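Local coordinates for outer membrane protein Omp121 (Bacteroides thetaiotaomicron, PDB 5FQ8), which belongs to the TonB-dependent receptor family and probably imports a substrate across the outer membrane, at residues P100-D105 against G160-T165. Sequence-based numbering, arbitrary orientation.
Sequences PLYVVD and GVVMIT
With CG1 of Val162 anti to its backbone N (chi1 172°) and CG of Tyr102 anti to the carbonyl carbon (chi1 -70°), the two side chains run alongside each other on one face of the sheet, Val162 CG1 4.0 Å from Tyr102 CD2. They meet in a parallel strand pair of the plug domain that TonB-dependent receptors hold inside their β-barrel. Strand 101-103 forms one edge of the four-stranded plug sheet, and strand 161-166 separates it from strand 138-144. The valine's other branch, CG2, reaches Pro100 CG at 3.7 Å, so Val162 sits between proline and tyrosine; Met61 touches both Tyr102 and Val162, and Val86 and Ile88 of strand 84-88 pack on Pro100. On the other face of the sheet Val103 CG2 meets Val161 CG1 at 3.9 Å, and the Met163 side chain lies beside Val103.

Four backbone hydrogen bonds join the strands, running from Leu101 N to Gly160 O, Val162 N to Leu101 O, Val103 N to Val162 O and Ile164 N to Val103 O. Gly160 has backbone angles that favour glycine. The bonded ladder stops at Val103, and the backbones move apart only at Asp105, whose CA is 5.9 Å from Thr165 CA; the carbonyl oxygen of Asp105 accepts a hydrogen bond from Lys387 NZ of the barrel strand 376-394. The last rung is nearly linear at its acceptor: Ile164 N lies 2.8 Å from Val103 O, with a C=O...N angle of 170°.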
ATOM      1  N   PRO B 100       2.966  16.192  30.949  1.00 26.02           N
ATOM      2  CA  PRO B 100       3.684  17.447  31.157  1.00 26.44           C
ATOM      3  C   PRO B 100       4.740  17.688  30.089  1.00 26.38           C
ATOM      4  O   PRO B 100       5.228  16.776  29.419  1.00 26.06           O
ATOM      5  CB  PRO B 100       4.333  17.242  32.524  1.00 26.71           C
ATOM      6  CG  PRO B 100       4.528  15.793  32.598  1.00 26.37           C
ATOM      7  CD  PRO B 100       3.336  15.189  31.955  1.00 25.99           C
ATOM      8  N   LEU B 101       5.094  18.953  29.947  1.00 26.74           N
ATOM      9  CA  LEU B 101       6.145  19.343  29.023  1.00 26.79           C
ATOM     10  C   LEU B 101       7.491  18.910  29.580  1.00 26.91           C
ATOM     11  O   LEU B 101       7.956  19.457  30.582  1.00 27.32           O
ATOM     12  CB  LEU B 101       6.115  20.848  28.811  1.00 27.22           C
ATOM     13  CG  LEU B 101       7.298  21.383  28.028  1.00 27.38           C
ATOM     14  CD1 LEU B 101       7.275  20.795  26.645  1.00 26.99           C
ATOM     15  CD2 LEU B 101       7.219  22.869  27.974  1.00 27.86           C
ATOM     16  N   TYR B 102       8.126  17.943  28.935  1.00 26.61           N
ATOM     17  CA  TYR B 102       9.480  17.566  29.294  1.00 26.76           C
ATOM     18  C   TYR B 102      10.465  18.589  28.742  1.00 27.10           C
ATOM     19  O   TYR B 102      10.469  18.861  27.543  1.00 26.99           O
ATOM     20  CB  TYR B 102       9.801  16.181  28.748  1.00 26.36           C
ATOM     21  CG  TYR B 102       9.086  15.038  29.408  1.00 26.08           C
ATOM     22  CD1 TYR B 102       7.795  14.708  29.052  1.00 25.77           C
ATOM     23  CD2 TYR B 102       9.720  14.255  30.357  1.00 26.17           C
ATOM     24  CE1 TYR B 102       7.147  13.645  29.624  1.00 25.55           C
ATOM     25  CE2 TYR B 102       9.080  13.194  30.928  1.00 25.95           C
ATOM     26  CZ  TYR B 102       7.788  12.890  30.558  1.00 25.64           C
ATOM     27  OH  TYR B 102       7.135  11.827  31.122  1.00 25.45           O
ATOM     28  N   VAL B 103      11.307  19.150  29.603  1.00 27.55           N
ATOM     29  CA  VAL B 103      12.291  20.161  29.219  1.00 27.95           C
ATOM     30  C   VAL B 103      13.666  19.686  29.666  1.00 28.16           C
ATOM     31  O   VAL B 103      13.865  19.400  30.847  1.00 47.83           O
ATOM     32  CB  VAL B 103      11.961  21.526  29.852  1.00 28.43           C
ATOM     33  CG1 VAL B 103      12.955  22.550  29.437  1.00 28.88           C
ATOM     34  CG2 VAL B 103      10.585  21.968  29.463  1.00 28.27           C
ATOM     35  N   VAL B 104      14.619  19.595  28.750  1.00 28.18           N
ATOM     36  CA  VAL B 104      15.848  18.867  29.042  1.00 28.30           C
ATOM     37  C   VAL B 104      17.036  19.781  29.347  1.00 58.32           C
ATOM     38  O   VAL B 104      17.690  19.610  30.371  1.00 43.83           O
ATOM     39  CB  VAL B 104      16.181  17.842  27.942  1.00 27.92           C
ATOM     40  CG1 VAL B 104      17.611  17.450  28.049  1.00 28.20           C
ATOM     41  CG2 VAL B 104      15.334  16.616  28.152  1.00 27.44           C
ATOM     42  N   ASP B 105      17.372  20.746  28.507  1.00 29.13           N
ATOM     43  CA  ASP B 105      18.546  21.528  28.926  1.00 29.75           C
ATOM     44  C   ASP B 105      18.714  22.980  28.489  1.00 43.55           C
ATOM     45  O   ASP B 105      19.821  23.341  28.115  1.00 42.34           O
ATOM     46  CB  ASP B 105      19.830  20.812  28.469  1.00 29.81           C
ATOM     47  CG  ASP B 105      20.417  19.880  29.524  1.00 29.88           C
ATOM     48  OD1 ASP B 105      20.357  20.193  30.724  1.00 30.17           O
ATOM     49  OD2 ASP B 105      20.955  18.818  29.139  1.00 29.68           O
ATOM     50  N   GLY B 160       1.853  20.832  33.546  1.00 27.87           N
ATOM     51  CA  GLY B 160       3.030  20.595  34.344  1.00 28.04           C
ATOM     52  C   GLY B 160       4.285  20.543  33.497  1.00 27.90           C
ATOM     53  O   GLY B 160       4.255  20.413  32.270  1.00 27.58           O
ATOM     54  N   VAL B 161       5.419  20.643  34.176  1.00 28.18           N
ATOM     55  CA  VAL B 161       6.717  20.624  33.520  1.00 28.15           C
ATOM     56  C   VAL B 161       7.621  19.636  34.230  1.00 28.11           C
ATOM     57  O   VAL B 161       7.661  19.599  35.461  1.00 28.41           O
ATOM     58  CB  VAL B 161       7.364  22.021  33.508  1.00 28.67           C
ATOM     59  CG1 VAL B 161       8.718  21.928  32.893  1.00 28.67           C
ATOM     60  CG2 VAL B 161       6.513  22.993  32.743  1.00 28.74           C
ATOM     61  N   VAL B 162       8.342  18.839  33.464  1.00 27.78           N
ATOM     62  CA  VAL B 162       9.359  17.948  34.002  1.00 27.79           C
ATOM     63  C   VAL B 162      10.706  18.466  33.527  1.00 44.31           C
ATOM     64  O   VAL B 162      11.141  18.162  32.414  1.00 31.41           O
ATOM     65  CB  VAL B 162       9.155  16.497  33.569  1.00 27.28           C
ATOM     66  CG1 VAL B 162      10.335  15.704  33.999  1.00 27.35           C
ATOM     67  CG2 VAL B 162       7.903  15.941  34.169  1.00 27.10           C
ATOM     68  N   MET B 163      11.370  19.251  34.361  1.00 28.57           N
ATOM     69  CA  MET B 163      12.667  19.806  34.022  1.00 28.89           C
ATOM     70  C   MET B 163      13.747  18.799  34.366  1.00 28.88           C
ATOM     71  O   MET B 163      13.965  18.497  35.539  1.00 54.24           O
ATOM     72  CB  MET B 163      12.903  21.109  34.770  1.00 29.51           C
ATOM     73  CG  MET B 163      12.280  22.305  34.135  1.00 49.50           C
ATOM     74  SD  MET B 163      12.292  23.662  35.281  1.00 56.36           S
ATOM     75  CE  MET B 163      13.936  23.505  35.967  1.00 68.97           C
ATOM     76  N   ILE B 164      14.420  18.307  33.372  1.00 28.66           N
ATOM     77  CA  ILE B 164      15.554  17.416  33.577  1.00 28.71           C
ATOM     78  C   ILE B 164      16.845  18.199  33.373  1.00 29.19           C
ATOM     79  O   ILE B 164      16.890  19.153  32.596  1.00 29.30           O
ATOM     80  CB  ILE B 164      15.449  16.197  32.643  1.00 28.18           C
ATOM     81  CG1 ILE B 164      14.287  15.322  33.088  1.00 27.80           C
ATOM     82  CG2 ILE B 164      16.717  15.379  32.640  1.00 28.28           C
ATOM     83  CD1 ILE B 164      14.206  14.037  32.330  1.00 32.25           C
ATOM     84  N   THR B 165      17.883  17.852  34.136  1.00 29.53           N
ATOM     85  CA  THR B 165      19.197  18.468  33.981  1.00 30.01           C
ATOM     86  C   THR B 165      20.249  17.378  33.911  1.00 30.01           C
ATOM     87  O   THR B 165      20.344  16.542  34.811  1.00 30.98           O
ATOM     88  CB  THR B 165      19.513  19.438  35.116  1.00 30.64           C
ATOM     89  OG1 THR B 165      18.545  20.488  35.141  1.00 30.69           O
ATOM     90  CG2 THR B 165      20.853  20.052  34.898  1.00 31.16           C
TER